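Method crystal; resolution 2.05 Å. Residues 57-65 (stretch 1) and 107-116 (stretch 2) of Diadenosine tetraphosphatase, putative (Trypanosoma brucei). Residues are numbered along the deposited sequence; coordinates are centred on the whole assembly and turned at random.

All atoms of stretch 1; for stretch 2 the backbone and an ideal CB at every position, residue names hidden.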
# COMPACT_ATOMS: atom_id res chain seq x y z
N VAL A 57 -8.73 5.25 -1.12
CA VAL A 57 -9.76 6.25 -0.86
C VAL A 57 -9.52 7.21 0.31
O VAL A 57 -8.49 7.16 1.00
CB VAL A 57 -11.11 5.56 -0.62
CG1 VAL A 57 -11.34 4.47 -1.67
CG2 VAL A 57 -11.14 4.94 0.78
N ASN A 58 -10.50 8.09 0.50
CA ASN A 58 -10.50 9.08 1.57
C ASN A 58 -9.46 10.19 1.40
O ASN A 58 -8.39 9.98 0.82
CB ASN A 58 -10.32 8.38 2.93
CG ASN A 58 -10.84 9.20 4.09
OD1 ASN A 58 -11.79 9.97 3.95
ND2 ASN A 58 -10.25 9.01 5.26
N LYS A 59 -9.80 11.37 1.92
CA LYS A 59 -8.96 12.57 1.88
C LYS A 59 -8.84 13.26 0.52
O LYS A 59 -8.97 14.48 0.43
CB LYS A 59 -7.55 12.26 2.41
CG LYS A 59 -7.48 11.43 3.70
CD LYS A 59 -8.66 11.69 4.64
CE LYS A 59 -8.76 13.14 5.10
NZ LYS A 59 -9.90 13.33 6.06
N GLY A 60 -8.58 12.48 -0.52
CA GLY A 60 -8.43 13.03 -1.86
C GLY A 60 -9.73 13.46 -2.52
O GLY A 60 -10.81 13.11 -2.04
N PRO A 61 -9.66 14.20 -3.63
CA PRO A 61 -10.85 14.67 -4.34
C PRO A 61 -11.67 13.61 -5.07
O PRO A 61 -12.89 13.73 -5.18
CB PRO A 61 -10.30 15.73 -5.28
CG PRO A 61 -8.93 15.20 -5.61
CD PRO A 61 -8.43 14.73 -4.25
N ASP A 62 -11.02 12.56 -5.57
CA ASP A 62 -11.75 11.55 -6.31
C ASP A 62 -11.46 10.09 -5.95
O ASP A 62 -10.75 9.39 -6.69
CB ASP A 62 -11.55 11.78 -7.81
CG ASP A 62 -12.41 10.86 -8.66
OD1 ASP A 62 -13.46 10.41 -8.16
OD2 ASP A 62 -12.03 10.62 -9.83
N SER A 63 -12.02 9.63 -4.84
CA SER A 63 -11.82 8.25 -4.40
C SER A 63 -12.37 7.25 -5.41
O SER A 63 -11.70 6.27 -5.74
CB SER A 63 -12.50 8.01 -3.05
OG SER A 63 -11.93 8.80 -2.02
N PHE A 64 -13.57 7.51 -5.90
CA PHE A 64 -14.23 6.62 -6.86
C PHE A 64 -13.50 6.47 -8.19
O PHE A 64 -13.43 5.37 -8.74
CB PHE A 64 -15.67 7.10 -7.09
CG PHE A 64 -16.51 7.16 -5.84
CD1 PHE A 64 -16.24 6.32 -4.76
CD2 PHE A 64 -17.58 8.04 -5.74
CE1 PHE A 64 -17.02 6.35 -3.61
CE2 PHE A 64 -18.37 8.09 -4.60
CZ PHE A 64 -18.09 7.24 -3.52
N GLY A 65 -12.96 7.57 -8.71
CA GLY A 65 -12.25 7.52 -9.97
C GLY A 65 -10.97 6.72 -9.86
O GLY A 65 -10.58 6.01 -10.79
N UNK A 107 -13.22 11.24 7.40
CA UNK A 107 -14.59 11.48 6.95
C UNK A 107 -15.09 10.34 6.08
O UNK A 107 -15.55 10.56 4.95
CB UNK A 107 -14.68 12.80 6.18
N UNK A 108 -15.01 9.13 6.60
CA UNK A 108 -15.46 7.95 5.87
C UNK A 108 -16.98 7.83 5.82
O UNK A 108 -17.52 7.14 4.97
CB UNK A 108 -14.87 6.69 6.51
N UNK A 109 -17.66 8.51 6.74
CA UNK A 109 -19.12 8.46 6.79
C UNK A 109 -19.72 8.95 5.47
O UNK A 109 -20.48 8.22 4.82
CB UNK A 109 -19.64 9.30 7.96
N UNK A 110 -19.40 10.18 5.05
CA UNK A 110 -19.94 10.69 3.79
C UNK A 110 -19.63 9.73 2.62
O UNK A 110 -20.47 9.52 1.74
CB UNK A 110 -19.37 12.08 3.50
N UNK A 111 -18.43 9.17 2.62
CA UNK A 111 -18.01 8.25 1.57
C UNK A 111 -18.80 6.94 1.61
O UNK A 111 -19.16 6.38 0.57
CB UNK A 111 -16.51 7.96 1.70
N UNK A 112 -19.07 6.45 2.81
CA UNK A 112 -19.82 5.22 2.98
C UNK A 112 -21.24 5.32 2.42
O UNK A 112 -21.75 4.36 1.84
CB UNK A 112 -19.87 4.85 4.46
N UNK A 113 -21.88 6.47 2.58
CA UNK A 113 -23.24 6.64 2.09
C UNK A 113 -23.30 6.76 0.56
O UNK A 113 -24.32 6.42 -0.05
CB UNK A 113 -23.87 7.88 2.73
N UNK A 114 -22.20 7.20 -0.04
CA UNK A 114 -22.16 7.39 -1.49
C UNK A 114 -21.39 6.35 -2.31
O UNK A 114 -21.32 6.47 -3.54
CB UNK A 114 -21.55 8.76 -1.78
N UNK A 115 -20.84 5.32 -1.67
CA UNK A 115 -20.07 4.33 -2.41
C UNK A 115 -20.89 3.40 -3.31
O UNK A 115 -21.80 2.70 -2.85
CB UNK A 115 -19.28 3.48 -1.42
N UNK A 116 -20.60 3.40 -4.62
CA UNK A 116 -21.30 2.57 -5.60
C UNK A 116 -20.87 1.11 -5.55
O UNK A 116 -19.77 0.78 -5.09
CB UNK A 116 -21.07 3.12 -7.01

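At position 107 the CA-to-CB bond points sideways to stretch 1, and the ideal CB lies 4.6 Å from Asn58 OD1 and 4.8 Å from Lys59 NZ. An acceptor and a positive charge so near favour a small polar or an acidic side chain, though the geometry does not exclude others. The deposited residue is Ser107, chi1 p. Its OG comes to 3.7 Å from Asn58 OD1 and 3.8 Å from Lys59 NZ, a polar neighbourhood without a hydrogen bond.

Position 108 also directs its CB sideways, 5.2 Å from Asn58 OD1, and its CA is 6.7 Å from Asn58 CA, a nearest pair in the register. That spacing leaves room for a side chain of some length that can turn back onto the Asn58 amide; Leu, Met, Ile or a long polar residue would be plausible. It is Leu108. With chi1 m and chi2 t, CD2 reaches 3.4 Å from Asn58 CG, so a methyl packs against the amide group.

Positions 109 and 110 have no stretch 1 atom within 5.5 Å of their ideal CB, so stretch 1 hardly limits the choice. At 110, a phi of -55° is compatible with proline, as it is with most residues in a helix. They are Ala109 and Pro110.

At 111 the CB points toward stretch 1, yet its nearest atom there, Phe64 CZ, is 5.5 Å away. A gap of this size between Asn58, Ser63 and Phe64 calls for a medium or large side chain, preferably apolar: Leu, Met, Ile or Phe. Leu111 occupies the Asn58 and Ser63 side of it, with chi1 lying between wells at -109°; the ring of Phe64 is met by the backbone, Leu111 O lying 4.3 Å from Phe64 CZ, at the ring edge. Its CD2 is 3.7 Å from Asn58 CA and 3.9 Å from Ser63 OG, an oxygen already accepting a hydrogen bond from Asn58 N at 3.0 Å.

One helical step on, 112 points away from stretch 1, and 113 is out of its reach; neither can be predicted from it. They are Ala112 and Gln113.

Position 114 points sideways, its CB 4.2 Å from Phe64 CZ. The close ring tip suits a small residue or a longer one directed past it. Ser114, chi1 p, places OG 3.5 Å from Phe64 CZ, while that hydroxyl donates to Pro110 O at 3.2 Å, back along its own helix. Its backbone O is nearer still to Phe64 CZ, at 3.3 Å.

The ideal CB of 115 is 4.3 Å from Phe64 CE1, again sideways, and psi of 121° marks departure from helical geometry. An aliphatic side chain would pack well beside the ring. Ile115 brings CG1 to 4.1 Å from Phe64 CE1.

At 116 the CB points toward stretch 1 but has nothing there within 5.5 Å. Phi of -76° and psi of 157° fit proline well without requiring it. With Pro116 in place, CD sits 3.8 Å from the Phe64 ring centroid and 14° off the ring normal: a CH-pi contact over one face, CD being 3.7 Å from Phe64 CE1.

Stretch 2 107-116: SLAPLAQSIP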
# COMPACT_ATOMS: atom_id res chain seq x y z
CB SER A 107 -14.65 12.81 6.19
OG SER A 107 -13.59 12.90 5.26
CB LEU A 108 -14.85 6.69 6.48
CG LEU A 108 -13.32 6.65 6.43
CD1 LEU A 108 -12.82 5.45 7.22
CD2 LEU A 108 -12.86 6.58 4.98
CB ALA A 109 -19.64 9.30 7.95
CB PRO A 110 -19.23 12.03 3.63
CG PRO A 110 -19.03 12.47 5.05
CD PRO A 110 -18.56 11.20 5.71
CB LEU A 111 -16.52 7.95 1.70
CG LEU A 111 -15.57 8.54 0.65
CD1 LEU A 111 -16.00 9.94 0.25
CD2 LEU A 111 -14.15 8.53 1.21
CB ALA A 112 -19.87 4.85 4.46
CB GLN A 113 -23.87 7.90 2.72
CG GLN A 113 -23.73 7.96 4.23
CD GLN A 113 -24.33 9.22 4.83
OE1 GLN A 113 -25.46 9.22 5.30
NE2 GLN A 113 -23.57 10.31 4.80
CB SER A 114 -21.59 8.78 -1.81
OG SER A 114 -20.25 8.91 -1.35
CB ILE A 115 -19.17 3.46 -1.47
CG1 ILE A 115 -18.19 2.64 -2.31
CG2 ILE A 115 -20.02 2.54 -0.60
CD1 ILE A 115 -17.25 1.76 -1.49
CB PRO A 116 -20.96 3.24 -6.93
CG PRO A 116 -19.59 3.79 -6.69
CD PRO A 116 -19.69 4.36 -5.29
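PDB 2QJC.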